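Syntaxin1 (Monosiga brevicollis, PDB 2XHE) probably acts as a SNARE protein of the syntaxin family, binding other SNAREs in membrane transport. Local coordinates at residues P41-F46 / S130-I135; E65-L70 / D92-I97. One frame throughout, in Å; residues are numbered along the deposited sequence.

Contact 1 (P41-F46 / S130-I135)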
ATOM      1  N   PRO B  41     -35.958   9.418   7.730  1.00162.31           N
ATOM      2  CA  PRO B  41     -35.214   8.169   7.944  1.00155.06           C
ATOM      3  C   PRO B  41     -33.966   8.049   7.068  1.00144.67           C
ATOM      4  O   PRO B  41     -32.842   8.101   7.580  1.00140.37           O
ATOM      5  CB  PRO B  41     -36.227   7.093   7.548  1.00157.82           C
ATOM      6  CG  PRO B  41     -37.554   7.725   7.772  1.00157.96           C
ATOM      7  CD  PRO B  41     -37.376   9.169   7.421  1.00159.30           C
ATOM      8  N   PHE B  42     -34.179   7.874   5.767  1.00136.12           N
ATOM      9  CA  PHE B  42     -33.098   7.678   4.799  1.00128.61           C
ATOM     10  C   PHE B  42     -32.638   6.224   4.712  1.00113.20           C
ATOM     11  O   PHE B  42     -31.789   5.777   5.484  1.00 88.53           O
ATOM     12  CB  PHE B  42     -31.906   8.597   5.076  1.00126.39           C
ATOM     13  CG  PHE B  42     -30.754   8.387   4.138  1.00124.75           C
ATOM     14  CD1 PHE B  42     -30.869   8.713   2.796  1.00118.04           C
ATOM     15  CD2 PHE B  42     -29.560   7.858   4.594  1.00127.51           C
ATOM     16  CE1 PHE B  42     -29.818   8.516   1.927  1.00109.92           C
ATOM     17  CE2 PHE B  42     -28.501   7.660   3.728  1.00125.11           C
ATOM     18  CZ  PHE B  42     -28.632   7.989   2.392  1.00116.90           C
ATOM     19  N   MET B  43     -33.225   5.496   3.767  1.00118.89           N
ATOM     20  CA  MET B  43     -32.851   4.115   3.491  1.00115.61           C
ATOM     21  C   MET B  43     -32.936   3.222   4.728  1.00101.14           C
ATOM     22  O   MET B  43     -32.053   2.404   4.990  1.00 91.68           O
ATOM     23  CB  MET B  43     -31.456   4.081   2.879  1.00123.89           C
ATOM     24  CG  MET B  43     -31.306   5.055   1.724  1.00126.50           C
ATOM     25  SD  MET B  43     -30.307   4.387   0.389  1.00133.67           S
ATOM     26  CE  MET B  43     -28.730   4.287   1.203  1.00 45.13           C
ATOM     27  N   ALA B  44     -34.025   3.375   5.473  1.00 98.19           N
ATOM     28  CA  ALA B  44     -34.219   2.643   6.721  1.00104.74           C
ATOM     29  C   ALA B  44     -34.159   1.125   6.553  1.00103.59           C
ATOM     30  O   ALA B  44     -33.466   0.437   7.304  1.00106.26           O
ATOM     31  CB  ALA B  44     -35.523   3.054   7.382  1.00107.22           C
ATOM     32  N   ASP B  45     -34.880   0.595   5.573  1.00 95.65           N
ATOM     33  CA  ASP B  45     -34.862  -0.848   5.375  1.00 89.21           C
ATOM     34  C   ASP B  45     -33.472  -1.342   5.007  1.00 92.87           C
ATOM     35  O   ASP B  45     -33.049  -2.398   5.473  1.00 90.76           O
ATOM     36  CB  ASP B  45     -35.874  -1.293   4.323  1.00 97.89           C
ATOM     37  CG  ASP B  45     -36.189  -2.782   4.419  1.00122.48           C
ATOM     38  OD1 ASP B  45     -35.655  -3.456   5.333  1.00122.55           O
ATOM     39  OD2 ASP B  45     -36.979  -3.279   3.589  1.00138.41           O
ATOM     40  N   PHE B  46     -32.766  -0.582   4.168  1.00 97.68           N
ATOM     41  CA  PHE B  46     -31.416  -0.956   3.746  1.00 94.52           C
ATOM     42  C   PHE B  46     -30.422  -1.095   4.912  1.00 88.89           C
ATOM     43  O   PHE B  46     -29.795  -2.149   5.082  1.00 83.84           O
ATOM     44  CB  PHE B  46     -30.881   0.016   2.691  1.00 96.10           C
ATOM     45  CG  PHE B  46     -29.412  -0.143   2.411  1.00 94.42           C
ATOM     46  CD1 PHE B  46     -28.960  -1.123   1.545  1.00 95.56           C
ATOM     47  CD2 PHE B  46     -28.483   0.683   3.023  1.00 91.77           C
ATOM     48  CE1 PHE B  46     -27.610  -1.275   1.290  1.00 92.00           C
ATOM     49  CE2 PHE B  46     -27.136   0.535   2.774  1.00 91.35           C
ATOM     50  CZ  PHE B  46     -26.697  -0.445   1.906  1.00 92.59           C
ATOM     51  N   SER B 130     -24.472   8.935  -6.850  1.00109.44           N
ATOM     52  CA  SER B 130     -25.416   9.492  -5.901  1.00106.38           C
ATOM     53  C   SER B 130     -25.176   8.848  -4.556  1.00106.91           C
ATOM     54  O   SER B 130     -25.173   7.623  -4.440  1.00106.97           O
ATOM     55  CB  SER B 130     -26.848   9.217  -6.356  1.00107.59           C
ATOM     56  OG  SER B 130     -27.321   7.983  -5.842  1.00105.90           O
ATOM     57  N   THR B 131     -24.977   9.678  -3.539  1.00100.96           N
ATOM     58  CA  THR B 131     -24.563   9.193  -2.231  1.00 97.86           C
ATOM     59  C   THR B 131     -25.342   7.931  -1.821  1.00 98.83           C
ATOM     60  O   THR B 131     -24.779   7.010  -1.233  1.00 96.44           O
ATOM     61  CB  THR B 131     -24.641  10.321  -1.166  1.00 93.02           C
ATOM     62  OG1 THR B 131     -24.087  11.531  -1.708  1.00 97.80           O
ATOM     63  CG2 THR B 131     -23.865   9.944   0.090  1.00 82.70           C
ATOM     64  N   ASP B 132     -26.628   7.879  -2.165  1.00108.47           N
ATOM     65  CA  ASP B 132     -27.451   6.693  -1.915  1.00105.70           C
ATOM     66  C   ASP B 132     -26.813   5.456  -2.542  1.00 98.48           C
ATOM     67  O   ASP B 132     -26.487   4.491  -1.850  1.00 93.10           O
ATOM     68  CB  ASP B 132     -28.862   6.874  -2.495  1.00109.77           C
ATOM     69  CG  ASP B 132     -29.504   8.191  -2.090  1.00120.37           C
ATOM     70  OD1 ASP B 132     -29.201   9.228  -2.728  1.00122.94           O
ATOM     71  OD2 ASP B 132     -30.323   8.188  -1.143  1.00123.14           O
ATOM     72  N   LEU B 133     -26.636   5.501  -3.860  1.00 95.46           N
ATOM     73  CA  LEU B 133     -26.120   4.363  -4.616  1.00 91.51           C
ATOM     74  C   LEU B 133     -24.646   4.067  -4.305  1.00 89.87           C
ATOM     75  O   LEU B 133     -24.231   2.904  -4.285  1.00 88.94           O
ATOM     76  CB  LEU B 133     -26.350   4.565  -6.122  1.00 85.46           C
ATOM     77  CG  LEU B 133     -25.830   3.479  -7.066  1.00 90.38           C
ATOM     78  CD1 LEU B 133     -26.366   2.120  -6.686  1.00 92.05           C
ATOM     79  CD2 LEU B 133     -26.198   3.804  -8.495  1.00102.45           C
ATOM     80  N   ARG B 134     -23.863   5.113  -4.051  1.00 80.90           N
ATOM     81  CA  ARG B 134     -22.470   4.937  -3.647  1.00 77.06           C
ATOM     82  C   ARG B 134     -22.363   4.118  -2.359  1.00 81.41           C
ATOM     83  O   ARG B 134     -21.604   3.144  -2.299  1.00 74.97           O
ATOM     84  CB  ARG B 134     -21.783   6.291  -3.475  1.00 81.67           C
ATOM     85  CG  ARG B 134     -21.461   7.007  -4.785  1.00 90.04           C
ATOM     86  CD  ARG B 134     -20.889   8.393  -4.517  1.00 88.82           C
ATOM     87  NE  ARG B 134     -19.776   8.329  -3.574  1.00 82.19           N
ATOM     88  CZ  ARG B 134     -19.488   9.281  -2.694  1.00 78.23           C
ATOM     89  NH1 ARG B 134     -20.235  10.376  -2.630  1.00 80.27           N
ATOM     90  NH2 ARG B 134     -18.460   9.131  -1.870  1.00 69.72           N
ATOM     91  N   ILE B 135     -23.127   4.525  -1.339  1.00 77.86           N
ATOM     92  CA  ILE B 135     -23.190   3.824  -0.059  1.00 72.07           C
ATOM     93  C   ILE B 135     -23.651   2.384  -0.233  1.00 78.63           C
ATOM     94  O   ILE B 135     -23.041   1.458   0.295  1.00 85.14           O
ATOM     95  CB  ILE B 135     -24.135   4.543   0.924  1.00 76.48           C
ATOM     96  CG1 ILE B 135     -23.462   5.799   1.477  1.00 74.98           C
ATOM     97  CG2 ILE B 135     -24.541   3.627   2.074  1.00 72.35           C
ATOM     98  CD1 ILE B 135     -24.423   6.811   2.043  1.00 65.71           C
TER

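Contact 2 (E65-L70 / D92-I97)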
ATOM      1  N   GLU B  65     -16.606 -21.626  15.251  1.00112.52           N
ATOM      2  CA  GLU B  65     -15.553 -22.014  16.189  1.00120.13           C
ATOM      3  C   GLU B  65     -16.080 -22.921  17.302  1.00121.17           C
ATOM      4  O   GLU B  65     -15.323 -23.365  18.163  1.00126.20           O
ATOM      5  CB  GLU B  65     -14.851 -20.782  16.771  1.00125.45           C
ATOM      6  CG  GLU B  65     -14.314 -19.801  15.715  1.00133.47           C
ATOM      7  CD  GLU B  65     -13.316 -20.429  14.741  1.00136.80           C
ATOM      8  OE1 GLU B  65     -12.641 -21.413  15.118  1.00136.31           O
ATOM      9  OE2 GLU B  65     -13.202 -19.928  13.597  1.00136.06           O
ATOM     10  N   GLN B  66     -17.378 -23.201  17.270  1.00115.58           N
ATOM     11  CA  GLN B  66     -17.982 -24.144  18.199  1.00115.63           C
ATOM     12  C   GLN B  66     -18.196 -25.488  17.515  1.00118.64           C
ATOM     13  O   GLN B  66     -18.087 -26.543  18.140  1.00124.68           O
ATOM     14  CB  GLN B  66     -19.305 -23.598  18.740  1.00123.76           C
ATOM     15  CG  GLN B  66     -19.151 -22.402  19.679  1.00128.74           C
ATOM     16  CD  GLN B  66     -20.407 -21.556  19.752  1.00128.47           C
ATOM     17  OE1 GLN B  66     -21.497 -22.011  19.388  1.00131.80           O
ATOM     18  NE2 GLN B  66     -20.260 -20.312  20.211  1.00119.44           N
ATOM     19  N   VAL B  67     -18.511 -25.446  16.226  1.00120.36           N
ATOM     20  CA  VAL B  67     -18.546 -26.662  15.426  1.00116.37           C
ATOM     21  C   VAL B  67     -17.138 -27.252  15.395  1.00109.85           C
ATOM     22  O   VAL B  67     -16.961 -28.458  15.270  1.00106.92           O
ATOM     23  CB  VAL B  67     -19.051 -26.398  13.990  1.00109.97           C
ATOM     24  CG1 VAL B  67     -19.114 -27.688  13.203  1.00106.12           C
ATOM     25  CG2 VAL B  67     -20.420 -25.737  14.020  1.00107.17           C
ATOM     26  N   ALA B  68     -16.132 -26.395  15.527  1.00118.43           N
ATOM     27  CA  ALA B  68     -14.748 -26.856  15.562  1.00120.33           C
ATOM     28  C   ALA B  68     -14.535 -27.854  16.703  1.00130.09           C
ATOM     29  O   ALA B  68     -14.112 -28.987  16.473  1.00132.90           O
ATOM     30  CB  ALA B  68     -13.789 -25.679  15.684  1.00101.00           C
ATOM     31  N   GLN B  69     -14.841 -27.434  17.929  1.00132.79           N
ATOM     32  CA  GLN B  69     -14.709 -28.309  19.095  1.00135.92           C
ATOM     33  C   GLN B  69     -15.602 -29.544  19.011  1.00132.96           C
ATOM     34  O   GLN B  69     -15.131 -30.672  19.165  1.00134.15           O
ATOM     35  CB  GLN B  69     -15.013 -27.548  20.383  1.00136.79           C
ATOM     36  CG  GLN B  69     -14.102 -26.369  20.619  1.00145.84           C
ATOM     37  CD  GLN B  69     -14.422 -25.652  21.909  1.00154.65           C
ATOM     38  OE1 GLN B  69     -15.308 -26.065  22.660  1.00151.94           O
ATOM     39  NE2 GLN B  69     -13.700 -24.566  22.177  1.00158.15           N
ATOM     40  N   LEU B  70     -16.891 -29.328  18.769  1.00126.85           N
ATOM     41  CA  LEU B  70     -17.846 -30.430  18.699  1.00128.24           C
ATOM     42  C   LEU B  70     -17.378 -31.569  17.790  1.00135.72           C
ATOM     43  O   LEU B  70     -17.773 -32.720  17.977  1.00145.75           O
ATOM     44  CB  LEU B  70     -19.222 -29.925  18.256  1.00122.30           C
ATOM     45  CG  LEU B  70     -19.960 -28.980  19.203  1.00116.32           C
ATOM     46  CD1 LEU B  70     -21.371 -28.724  18.695  1.00107.55           C
ATOM     47  CD2 LEU B  70     -19.992 -29.553  20.615  1.00121.46           C
ATOM     48  N   ASP B  92     -27.292 -29.199  14.835  1.00121.71           N
ATOM     49  CA  ASP B  92     -28.167 -28.139  15.310  1.00128.52           C
ATOM     50  C   ASP B  92     -27.533 -26.785  15.015  1.00120.40           C
ATOM     51  O   ASP B  92     -28.170 -25.898  14.448  1.00121.00           O
ATOM     52  CB  ASP B  92     -28.456 -28.299  16.802  1.00140.27           C
ATOM     53  CG  ASP B  92     -29.549 -27.369  17.287  1.00152.66           C
ATOM     54  OD1 ASP B  92     -29.451 -26.147  17.034  1.00154.05           O
ATOM     55  OD2 ASP B  92     -30.506 -27.860  17.926  1.00157.84           O
ATOM     56  N   THR B  93     -26.269 -26.634  15.394  1.00119.92           N
ATOM     57  CA  THR B  93     -25.508 -25.442  15.027  1.00118.69           C
ATOM     58  C   THR B  93     -25.302 -25.385  13.513  1.00112.71           C
ATOM     59  O   THR B  93     -25.434 -24.323  12.913  1.00124.20           O
ATOM     60  CB  THR B  93     -24.146 -25.382  15.749  1.00116.80           C
ATOM     61  OG1 THR B  93     -23.372 -26.532  15.402  1.00125.56           O
ATOM     62  CG2 THR B  93     -24.335 -25.356  17.261  1.00115.43           C
ATOM     63  N   MET B  94     -24.992 -26.533  12.908  1.00 94.39           N
ATOM     64  CA  MET B  94     -24.825 -26.645  11.461  1.00 98.26           C
ATOM     65  C   MET B  94     -26.017 -26.106  10.690  1.00 98.43           C
ATOM     66  O   MET B  94     -25.864 -25.455   9.659  1.00113.16           O
ATOM     67  CB  MET B  94     -24.613 -28.103  11.049  1.00103.31           C
ATOM     68  CG  MET B  94     -23.179 -28.593  11.131  1.00 98.00           C
ATOM     69  SD  MET B  94     -22.989 -30.168  10.280  1.00125.34           S
ATOM     70  CE  MET B  94     -21.386 -30.669  10.896  1.00117.46           C
ATOM     71  N   ALA B  95     -27.208 -26.407  11.185  1.00 94.34           N
ATOM     72  CA  ALA B  95     -28.441 -25.986  10.542  1.00 93.42           C
ATOM     73  C   ALA B  95     -28.664 -24.506  10.758  1.00 89.20           C
ATOM     74  O   ALA B  95     -29.282 -23.842   9.932  1.00 88.84           O
ATOM     75  CB  ALA B  95     -29.607 -26.771  11.093  1.00 91.36           C
ATOM     76  N   ARG B  96     -28.182 -23.994  11.884  1.00 92.80           N
ATOM     77  CA  ARG B  96     -28.301 -22.568  12.145  1.00103.71           C
ATOM     78  C   ARG B  96     -27.342 -21.778  11.254  1.00104.29           C
ATOM     79  O   ARG B  96     -27.736 -20.814  10.596  1.00107.37           O
ATOM     80  CB  ARG B  96     -28.060 -22.246  13.617  1.00101.72           C
ATOM     81  CG  ARG B  96     -28.400 -20.796  13.965  1.00114.98           C
ATOM     82  CD  ARG B  96     -29.098 -20.677  15.311  1.00119.24           C
ATOM     83  NE  ARG B  96     -28.538 -21.614  16.279  1.00120.58           N
ATOM     84  CZ  ARG B  96     -27.328 -21.492  16.821  1.00113.96           C
ATOM     85  NH1 ARG B  96     -26.536 -20.459  16.485  1.00 86.84           N
ATOM     86  NH2 ARG B  96     -26.905 -22.410  17.694  1.00110.80           N
ATOM     87  N   ILE B  97     -26.084 -22.204  11.238  1.00 91.90           N
ATOM     88  CA  ILE B  97     -25.072 -21.602  10.389  1.00 79.32           C
ATOM     89  C   ILE B  97     -25.571 -21.568   8.955  1.00 81.21           C
ATOM     90  O   ILE B  97     -25.325 -20.620   8.216  1.00 92.48           O
ATOM     91  CB  ILE B  97     -23.752 -22.376  10.477  1.00 76.67           C
ATOM     92  CG1 ILE B  97     -23.209 -22.285  11.905  1.00 71.52           C
ATOM     93  CG2 ILE B  97     -22.735 -21.846   9.436  1.00 73.11           C
ATOM     94  CD1 ILE B  97     -21.868 -22.923  12.117  1.00 79.81           C
TER

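Contact 1 (P41-F46 / S130-I135)
Ser130 OG is held by one hydrogen bond, from Leu133 N at 3.2 Å and nearly straight (168° at the hydrogen), a side-chain N-cap on the first turn of helix 131-171. The start of helix 44-72 packs against this turn, so two helices of the N-terminal (Habc) helical bundle of syntaxins begin side by side; Met43 stands at the N-cap position of helix 44-72. No hydrogen bond joins the segments. Phe42 has CG anti to its backbone N (chi1 178°) and sends its ring rim across to Asp132: CE1 lies 3.1 Å from Asp132 OD2, near the ring plane, with ring and carboxylate turned 58° apart. The main partner of OD2 is a basic side chain of another protein's chain, with which it forms a salt bridge. At the same rim, Phe42 CZ meets Ile135 CD1 at 4.4 Å. Met43 CG, anti to its carbonyl carbon, lies over one face of the Phe42 ring toward the rim; the bends at chi2 and chi3 then carry SD to within 4.1 Å of Asp132 CB. An alanine in place of Phe42 would probably remove the ring edge that packs beside Asp132 OD2 and Ile135 CD1, and the face under Met43 CG. In the first turn of helix 44-72, Phe46 approaches Ile135 obliquely. Its CE2 is 4.1 Å from Ile135 CG2, the methyl that also lies 4.3 Å from Met43 CE.

Contact 2 (E65-L70 / D92-I97)
Helices 44-72 and 80-116 run antiparallel here: the short axes of 65-70 and 92-97 pass 10.2 Å apart with a signed crossing angle of -154°, and Val67 and Thr93 are the closest CA pair at 7.1 Å. The second helix is kinked in this region, the backbone N of Asp92 and of Ala95 lacking a bond to the preceding turn. Val67 carries the contact as a knob in a hole: its side chain touches Thr93, Met94 and Ile97 on the facing helix, and Leu90, one turn before Thr93. The two branches divide the work. CG2, anti to the carbonyl carbon, slides past Thr93 to lie 3.4 Å from its OG1, and it meets Ile97 CD1 tip to tip at 3.7 Å. CG1, anti to the backbone N, points to the other side, where the extended side chain of Met94 reaches in and its CE stops 4.4 Å from CG1. Thr93 OG1 sits between the backbone N and the carbonyl carbon (chi1 60°). There it hydrogen-bonds to Leu90 O, and more weakly to Lys89 O, in its own helix, so the hydroxyl's polarity is spent along the backbone and its contact with the valine methyl is simple packing. Leu70, one turn beyond Val67, grazes Thr93 OG1 with CD1 at 4.4 Å and also touches Leu86, Lys89 and Leu90. A third helix, 131-171, closes this seam: Gln158 touches Val67 and Met94, and Tyr154 touches Met94 and Ile97. Ile97 also reaches back to Ile60 and Ala63 of helix 44-72, so the contact belongs to the three-helix Habc bundle formed by 44-72, 80-116 and 131-171.

Both contacts use helix 44-72, contact 1 at its N-terminal start and the residues just before it, contact 2 near its far end; their centres are 34 Å apart. In sequence the whole of contact 2 falls between the two segments of contact 1. Each is partly buried, with no hydrogen bond between its segments, but contact 2 lies deeper in the bundle, its centre about 13 Å from that of the chain against 24 Å for contact 1. The 65-70 and 92-97 pair is mostly apolar packing of aliphatic side chains with a threonine and a methionine, touched by no other protein chain of the assembly. Contact 1, at an end of the bundle, combines aromatic rings with a carboxylate whose salt-bridge partner belongs to another protein's chain.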